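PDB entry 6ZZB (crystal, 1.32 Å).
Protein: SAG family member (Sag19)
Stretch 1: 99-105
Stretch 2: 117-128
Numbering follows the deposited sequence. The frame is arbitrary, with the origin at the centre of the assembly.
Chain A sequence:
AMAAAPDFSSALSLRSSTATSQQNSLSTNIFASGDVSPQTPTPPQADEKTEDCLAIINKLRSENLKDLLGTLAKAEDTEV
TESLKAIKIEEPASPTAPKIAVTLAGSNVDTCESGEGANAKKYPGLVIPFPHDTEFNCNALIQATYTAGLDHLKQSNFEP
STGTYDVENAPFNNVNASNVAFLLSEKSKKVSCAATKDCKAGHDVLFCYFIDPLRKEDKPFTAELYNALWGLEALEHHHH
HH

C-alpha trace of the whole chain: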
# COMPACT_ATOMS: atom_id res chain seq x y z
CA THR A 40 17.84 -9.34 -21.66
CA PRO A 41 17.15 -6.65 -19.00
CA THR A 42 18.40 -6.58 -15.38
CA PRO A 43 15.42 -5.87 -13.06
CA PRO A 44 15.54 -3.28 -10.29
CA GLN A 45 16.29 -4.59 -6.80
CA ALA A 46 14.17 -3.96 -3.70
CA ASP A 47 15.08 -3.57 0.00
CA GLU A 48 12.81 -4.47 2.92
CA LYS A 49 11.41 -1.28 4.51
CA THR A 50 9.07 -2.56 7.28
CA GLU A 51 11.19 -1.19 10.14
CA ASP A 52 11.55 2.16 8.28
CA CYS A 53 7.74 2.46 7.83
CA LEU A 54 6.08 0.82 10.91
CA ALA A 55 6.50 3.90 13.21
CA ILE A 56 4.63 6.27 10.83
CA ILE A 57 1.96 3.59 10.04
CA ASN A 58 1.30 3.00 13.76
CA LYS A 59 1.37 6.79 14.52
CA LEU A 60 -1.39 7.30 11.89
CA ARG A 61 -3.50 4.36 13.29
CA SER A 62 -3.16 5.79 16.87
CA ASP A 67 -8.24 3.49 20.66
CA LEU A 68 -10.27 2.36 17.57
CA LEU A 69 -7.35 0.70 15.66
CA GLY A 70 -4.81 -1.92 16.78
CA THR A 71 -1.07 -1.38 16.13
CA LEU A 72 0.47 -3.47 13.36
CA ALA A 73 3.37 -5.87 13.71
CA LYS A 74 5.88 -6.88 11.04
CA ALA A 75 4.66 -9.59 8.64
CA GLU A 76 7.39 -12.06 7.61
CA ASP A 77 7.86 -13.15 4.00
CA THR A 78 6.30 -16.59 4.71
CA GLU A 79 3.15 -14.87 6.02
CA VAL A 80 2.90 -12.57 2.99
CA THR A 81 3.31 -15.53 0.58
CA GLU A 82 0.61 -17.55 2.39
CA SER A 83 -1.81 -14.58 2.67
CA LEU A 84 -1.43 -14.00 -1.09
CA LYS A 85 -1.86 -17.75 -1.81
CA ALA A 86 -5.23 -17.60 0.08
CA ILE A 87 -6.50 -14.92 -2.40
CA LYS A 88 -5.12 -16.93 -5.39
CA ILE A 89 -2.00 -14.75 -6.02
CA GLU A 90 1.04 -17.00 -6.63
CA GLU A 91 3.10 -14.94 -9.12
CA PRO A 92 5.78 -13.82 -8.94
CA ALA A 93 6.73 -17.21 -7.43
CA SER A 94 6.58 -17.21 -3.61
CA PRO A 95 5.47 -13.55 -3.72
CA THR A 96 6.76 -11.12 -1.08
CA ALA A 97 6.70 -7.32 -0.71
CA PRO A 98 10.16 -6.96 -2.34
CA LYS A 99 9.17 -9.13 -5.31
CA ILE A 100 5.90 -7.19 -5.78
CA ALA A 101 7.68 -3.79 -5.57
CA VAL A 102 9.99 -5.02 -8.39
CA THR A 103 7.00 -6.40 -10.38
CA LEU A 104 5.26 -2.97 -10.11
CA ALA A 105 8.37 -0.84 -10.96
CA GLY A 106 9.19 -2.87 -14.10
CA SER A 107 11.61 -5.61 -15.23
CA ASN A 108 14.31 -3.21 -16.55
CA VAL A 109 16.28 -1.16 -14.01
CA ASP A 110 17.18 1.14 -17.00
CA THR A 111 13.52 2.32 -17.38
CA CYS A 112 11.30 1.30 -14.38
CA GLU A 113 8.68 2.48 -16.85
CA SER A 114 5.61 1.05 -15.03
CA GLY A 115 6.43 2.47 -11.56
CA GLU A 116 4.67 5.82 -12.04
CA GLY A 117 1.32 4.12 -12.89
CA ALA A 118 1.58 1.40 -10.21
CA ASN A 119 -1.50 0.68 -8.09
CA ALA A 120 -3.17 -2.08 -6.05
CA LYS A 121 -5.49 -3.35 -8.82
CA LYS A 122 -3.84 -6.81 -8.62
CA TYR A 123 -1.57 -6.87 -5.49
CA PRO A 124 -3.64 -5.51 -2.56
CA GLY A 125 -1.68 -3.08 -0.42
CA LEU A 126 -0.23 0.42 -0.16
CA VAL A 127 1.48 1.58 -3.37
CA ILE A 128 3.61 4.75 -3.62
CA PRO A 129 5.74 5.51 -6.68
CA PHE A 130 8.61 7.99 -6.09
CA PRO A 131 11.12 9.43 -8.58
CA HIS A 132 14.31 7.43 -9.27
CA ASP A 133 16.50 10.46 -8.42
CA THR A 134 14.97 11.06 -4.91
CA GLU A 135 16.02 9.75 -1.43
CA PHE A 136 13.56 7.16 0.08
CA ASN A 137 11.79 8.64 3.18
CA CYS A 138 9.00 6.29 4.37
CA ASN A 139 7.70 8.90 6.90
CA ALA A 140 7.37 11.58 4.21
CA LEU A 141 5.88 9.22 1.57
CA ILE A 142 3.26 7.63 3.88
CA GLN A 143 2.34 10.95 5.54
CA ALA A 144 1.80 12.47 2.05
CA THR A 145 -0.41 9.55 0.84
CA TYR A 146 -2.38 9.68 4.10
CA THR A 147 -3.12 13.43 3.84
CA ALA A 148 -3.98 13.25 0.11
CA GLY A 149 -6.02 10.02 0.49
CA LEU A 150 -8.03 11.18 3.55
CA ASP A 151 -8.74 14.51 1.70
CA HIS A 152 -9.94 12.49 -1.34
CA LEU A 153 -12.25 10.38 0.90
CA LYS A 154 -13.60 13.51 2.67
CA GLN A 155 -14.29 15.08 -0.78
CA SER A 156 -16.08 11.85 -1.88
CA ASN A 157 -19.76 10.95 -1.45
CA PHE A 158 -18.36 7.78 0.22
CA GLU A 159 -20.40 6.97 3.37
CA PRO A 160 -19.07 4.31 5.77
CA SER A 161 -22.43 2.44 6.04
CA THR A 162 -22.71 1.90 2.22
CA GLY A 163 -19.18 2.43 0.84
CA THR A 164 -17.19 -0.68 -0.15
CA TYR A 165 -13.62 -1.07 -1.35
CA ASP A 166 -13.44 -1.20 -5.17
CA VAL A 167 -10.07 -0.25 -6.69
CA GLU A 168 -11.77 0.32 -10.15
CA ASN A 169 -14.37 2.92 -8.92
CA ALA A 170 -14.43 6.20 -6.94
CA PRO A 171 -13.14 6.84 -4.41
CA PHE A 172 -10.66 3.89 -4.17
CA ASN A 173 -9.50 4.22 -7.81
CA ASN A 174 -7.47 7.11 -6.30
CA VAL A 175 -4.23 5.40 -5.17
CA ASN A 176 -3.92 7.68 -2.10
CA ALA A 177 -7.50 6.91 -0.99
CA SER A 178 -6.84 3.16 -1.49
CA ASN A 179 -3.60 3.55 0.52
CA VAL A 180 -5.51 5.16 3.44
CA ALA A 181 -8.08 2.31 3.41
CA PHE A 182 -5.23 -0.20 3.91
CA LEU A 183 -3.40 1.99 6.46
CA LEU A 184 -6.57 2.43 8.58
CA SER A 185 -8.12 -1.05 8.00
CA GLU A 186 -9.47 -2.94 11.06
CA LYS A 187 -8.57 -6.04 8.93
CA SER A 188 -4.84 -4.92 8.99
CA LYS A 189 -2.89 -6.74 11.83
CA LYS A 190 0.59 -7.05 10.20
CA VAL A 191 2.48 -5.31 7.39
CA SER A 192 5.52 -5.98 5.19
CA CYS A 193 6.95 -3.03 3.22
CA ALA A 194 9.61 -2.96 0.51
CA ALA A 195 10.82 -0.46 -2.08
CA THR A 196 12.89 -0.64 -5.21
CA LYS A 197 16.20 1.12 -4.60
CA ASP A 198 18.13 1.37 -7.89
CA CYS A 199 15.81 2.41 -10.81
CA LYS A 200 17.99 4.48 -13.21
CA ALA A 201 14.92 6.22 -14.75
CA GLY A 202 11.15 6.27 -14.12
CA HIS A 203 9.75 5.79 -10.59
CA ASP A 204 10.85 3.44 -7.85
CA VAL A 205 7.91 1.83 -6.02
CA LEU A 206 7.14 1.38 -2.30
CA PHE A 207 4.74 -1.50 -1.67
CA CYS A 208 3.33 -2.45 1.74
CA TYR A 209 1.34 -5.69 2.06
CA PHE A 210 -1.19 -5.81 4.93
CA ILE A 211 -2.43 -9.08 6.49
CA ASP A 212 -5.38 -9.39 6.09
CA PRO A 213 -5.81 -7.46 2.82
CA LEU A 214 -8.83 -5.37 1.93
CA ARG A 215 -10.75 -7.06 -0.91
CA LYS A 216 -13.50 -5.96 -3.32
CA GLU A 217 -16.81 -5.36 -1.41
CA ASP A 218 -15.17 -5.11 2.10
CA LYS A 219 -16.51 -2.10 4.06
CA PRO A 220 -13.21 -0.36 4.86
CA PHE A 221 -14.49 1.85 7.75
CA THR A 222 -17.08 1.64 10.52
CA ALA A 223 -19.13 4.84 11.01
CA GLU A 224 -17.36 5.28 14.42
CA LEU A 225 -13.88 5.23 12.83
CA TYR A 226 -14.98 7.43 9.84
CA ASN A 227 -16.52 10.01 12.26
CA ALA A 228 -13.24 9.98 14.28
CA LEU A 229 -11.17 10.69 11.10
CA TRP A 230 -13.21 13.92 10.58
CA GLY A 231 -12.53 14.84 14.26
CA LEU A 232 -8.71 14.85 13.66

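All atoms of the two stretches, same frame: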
# COMPACT_ATOMS: atom_id res chain seq x y z
N LYS A 99 9.41 -8.62 -3.95
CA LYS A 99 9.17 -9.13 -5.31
C LYS A 99 8.04 -8.36 -5.96
O LYS A 99 8.07 -8.12 -7.19
CB LYS A 99 8.85 -10.61 -5.31
CG LYS A 99 9.99 -11.46 -4.82
CD LYS A 99 9.57 -12.90 -4.62
CE LYS A 99 10.71 -13.80 -4.22
NZ LYS A 99 10.24 -15.20 -4.09
N ILE A 100 7.02 -7.97 -5.21
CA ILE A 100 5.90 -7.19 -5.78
C ILE A 100 6.37 -5.78 -6.09
O ILE A 100 6.00 -5.26 -7.17
CB ILE A 100 4.69 -7.22 -4.83
CG1 ILE A 100 4.09 -8.62 -4.83
CG2 ILE A 100 3.66 -6.17 -5.22
CD1 ILE A 100 3.11 -8.89 -3.68
N ALA A 101 7.17 -5.15 -5.24
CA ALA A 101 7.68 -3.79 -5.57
C ALA A 101 8.41 -3.84 -6.92
O ALA A 101 8.21 -2.94 -7.76
CB ALA A 101 8.58 -3.28 -4.45
N VAL A 102 9.24 -4.84 -7.11
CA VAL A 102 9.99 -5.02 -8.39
C VAL A 102 8.98 -5.24 -9.53
O VAL A 102 9.11 -4.63 -10.60
CB VAL A 102 11.01 -6.15 -8.27
CG1 VAL A 102 11.56 -6.55 -9.65
CG2 VAL A 102 12.12 -5.77 -7.29
N THR A 103 8.02 -6.12 -9.34
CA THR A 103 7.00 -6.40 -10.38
C THR A 103 6.33 -5.10 -10.80
O THR A 103 6.04 -4.89 -12.00
CB THR A 103 5.97 -7.43 -9.89
OG1 THR A 103 6.67 -8.64 -9.63
CG2 THR A 103 4.85 -7.65 -10.89
N LEU A 104 5.97 -4.24 -9.86
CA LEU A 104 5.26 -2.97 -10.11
C LEU A 104 6.18 -1.94 -10.77
O LEU A 104 5.66 -1.16 -11.60
CB LEU A 104 4.70 -2.43 -8.79
CG LEU A 104 3.59 -3.27 -8.16
CD1 LEU A 104 3.23 -2.72 -6.80
CD2 LEU A 104 2.34 -3.31 -9.03
N ALA A 105 7.45 -1.87 -10.41
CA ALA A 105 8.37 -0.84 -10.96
C ALA A 105 8.71 -1.15 -12.41
O ALA A 105 8.80 -0.18 -13.21
CB ALA A 105 9.64 -0.79 -10.16
N GLY A 117 2.74 4.52 -12.81
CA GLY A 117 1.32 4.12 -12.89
C GLY A 117 0.96 2.99 -11.95
O GLY A 117 -0.18 2.52 -12.04
N ALA A 118 1.86 2.57 -11.06
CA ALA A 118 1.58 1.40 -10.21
C ALA A 118 0.39 1.68 -9.29
O ALA A 118 0.20 2.79 -8.78
CB ALA A 118 2.80 1.05 -9.41
N ASN A 119 -0.36 0.62 -9.02
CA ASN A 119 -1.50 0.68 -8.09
C ASN A 119 -1.75 -0.72 -7.55
O ASN A 119 -1.01 -1.66 -7.87
CB ASN A 119 -2.72 1.29 -8.80
CG ASN A 119 -3.12 0.47 -10.01
OD1 ASN A 119 -3.12 -0.74 -10.00
ND2 ASN A 119 -3.41 1.16 -11.12
N ALA A 120 -2.78 -0.83 -6.74
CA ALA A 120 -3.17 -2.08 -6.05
C ALA A 120 -4.29 -2.81 -6.79
O ALA A 120 -5.00 -3.59 -6.18
CB ALA A 120 -3.55 -1.82 -4.62
N LYS A 121 -4.38 -2.69 -8.10
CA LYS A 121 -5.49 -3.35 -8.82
C LYS A 121 -5.33 -4.86 -8.78
O LYS A 121 -6.37 -5.57 -8.90
CB LYS A 121 -5.56 -2.85 -10.25
CG LYS A 121 -4.46 -3.34 -11.14
CD LYS A 121 -4.69 -2.94 -12.58
CE LYS A 121 -3.59 -3.42 -13.48
NZ LYS A 121 -3.85 -3.01 -14.87
N LYS A 122 -4.11 -5.36 -8.66
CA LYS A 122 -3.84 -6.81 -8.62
C LYS A 122 -3.31 -7.20 -7.23
O LYS A 122 -3.84 -8.15 -6.64
CB LYS A 122 -2.84 -7.23 -9.70
CG LYS A 122 -2.42 -8.68 -9.61
CD LYS A 122 -1.63 -9.09 -10.82
CE LYS A 122 -1.27 -10.54 -10.84
NZ LYS A 122 -0.80 -10.87 -12.21
N TYR A 123 -2.25 -6.55 -6.76
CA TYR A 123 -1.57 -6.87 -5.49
C TYR A 123 -2.15 -5.93 -4.44
O TYR A 123 -1.88 -4.73 -4.51
CB TYR A 123 -0.06 -6.72 -5.62
CG TYR A 123 0.51 -7.65 -6.65
CD1 TYR A 123 0.74 -8.98 -6.35
CD2 TYR A 123 0.86 -7.21 -7.92
CE1 TYR A 123 1.25 -9.86 -7.28
CE2 TYR A 123 1.36 -8.07 -8.88
CZ TYR A 123 1.57 -9.38 -8.54
OH TYR A 123 2.05 -10.24 -9.49
N PRO A 124 -3.00 -6.41 -3.52
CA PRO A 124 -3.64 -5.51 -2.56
C PRO A 124 -2.63 -5.00 -1.55
O PRO A 124 -1.90 -5.80 -0.95
CB PRO A 124 -4.71 -6.36 -1.89
CG PRO A 124 -4.30 -7.77 -2.13
CD PRO A 124 -3.42 -7.81 -3.35
N GLY A 125 -2.53 -3.70 -1.42
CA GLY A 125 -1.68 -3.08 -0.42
C GLY A 125 -1.52 -1.62 -0.70
O GLY A 125 -2.21 -1.06 -1.58
N LEU A 126 -0.66 -0.98 0.06
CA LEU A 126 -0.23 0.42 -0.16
C LEU A 126 0.78 0.46 -1.29
O LEU A 126 1.72 -0.35 -1.32
CB LEU A 126 0.31 1.00 1.15
CG LEU A 126 0.97 2.37 1.07
CD1 LEU A 126 0.77 3.10 2.39
CD2 LEU A 126 2.45 2.24 0.69
N VAL A 127 0.59 1.39 -2.21
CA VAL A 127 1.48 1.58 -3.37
C VAL A 127 1.86 3.04 -3.45
O VAL A 127 0.96 3.87 -3.61
CB VAL A 127 0.81 1.11 -4.66
CG1 VAL A 127 1.71 1.28 -5.86
CG2 VAL A 127 0.34 -0.32 -4.54
N ILE A 128 3.14 3.36 -3.43
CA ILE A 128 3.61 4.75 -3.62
C ILE A 128 4.79 4.76 -4.57
O ILE A 128 5.89 4.35 -4.21
CB ILE A 128 3.98 5.43 -2.30
CG1 ILE A 128 2.84 5.41 -1.29
CG2 ILE A 128 4.46 6.84 -2.57
CD1 ILE A 128 3.19 5.94 0.08

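How are the two backbones arranged? Residues 99-105 are helical, continuing a helix that begins earlier in the chain, while 117-128 runs mostly as loop before entering a strand at its end. The helix meets this loop at two levels, with the CA atoms of Ile100 and Tyr123 7.5 Å apart and those of Leu104 and Ala118 5.7 Å apart. No hydrogen bond crosses between the stretches, so side-chain packing carries the contact.

What does the start of this stretch offer? Lys99 stays out of reach with its side chain, but its carbonyl O accepts the helical bond from Thr103 N at 2.9 Å. Ile100 points toward the loop and lies over one face of the Tyr123 ring: its CG1 sits 4.1 Å from the ring centroid, 28° off the normal, a CH-pi contact in which an aliphatic group meets the pi cloud. Ile100 CD1 also approaches Tyr123 CD1 to 3.6 Å.

How does a polar residue such as Thr103 join an apolar contact? Thr103 OG1 donates to Lys99 O at 2.9 Å, so that group is satisfied within the helix. The methyl Thr103 CG2 is left to approach Tyr123 CE2 at 4.0 Å. The tyrosine's own hydroxyl is hydrogen-bonded elsewhere in the structure.

Why does Leu104 touch so many partners? One helical turn after Ile100, it points toward the loop and reaches four residues. Leu104 CB meets Ala118 CB at 4.0 Å, where the short alanine side chain accompanies the close backbone approach. Leu104 CD2 lies 4.3 Å from Tyr123 CD2 and 3.9 Å from the backbone O of Asn119, whereas Leu104 CD1 extends to Val127 CG1 at 4.4 Å, linking the helix to the strand. Ala105 then turns away, ending the contact along this stretch.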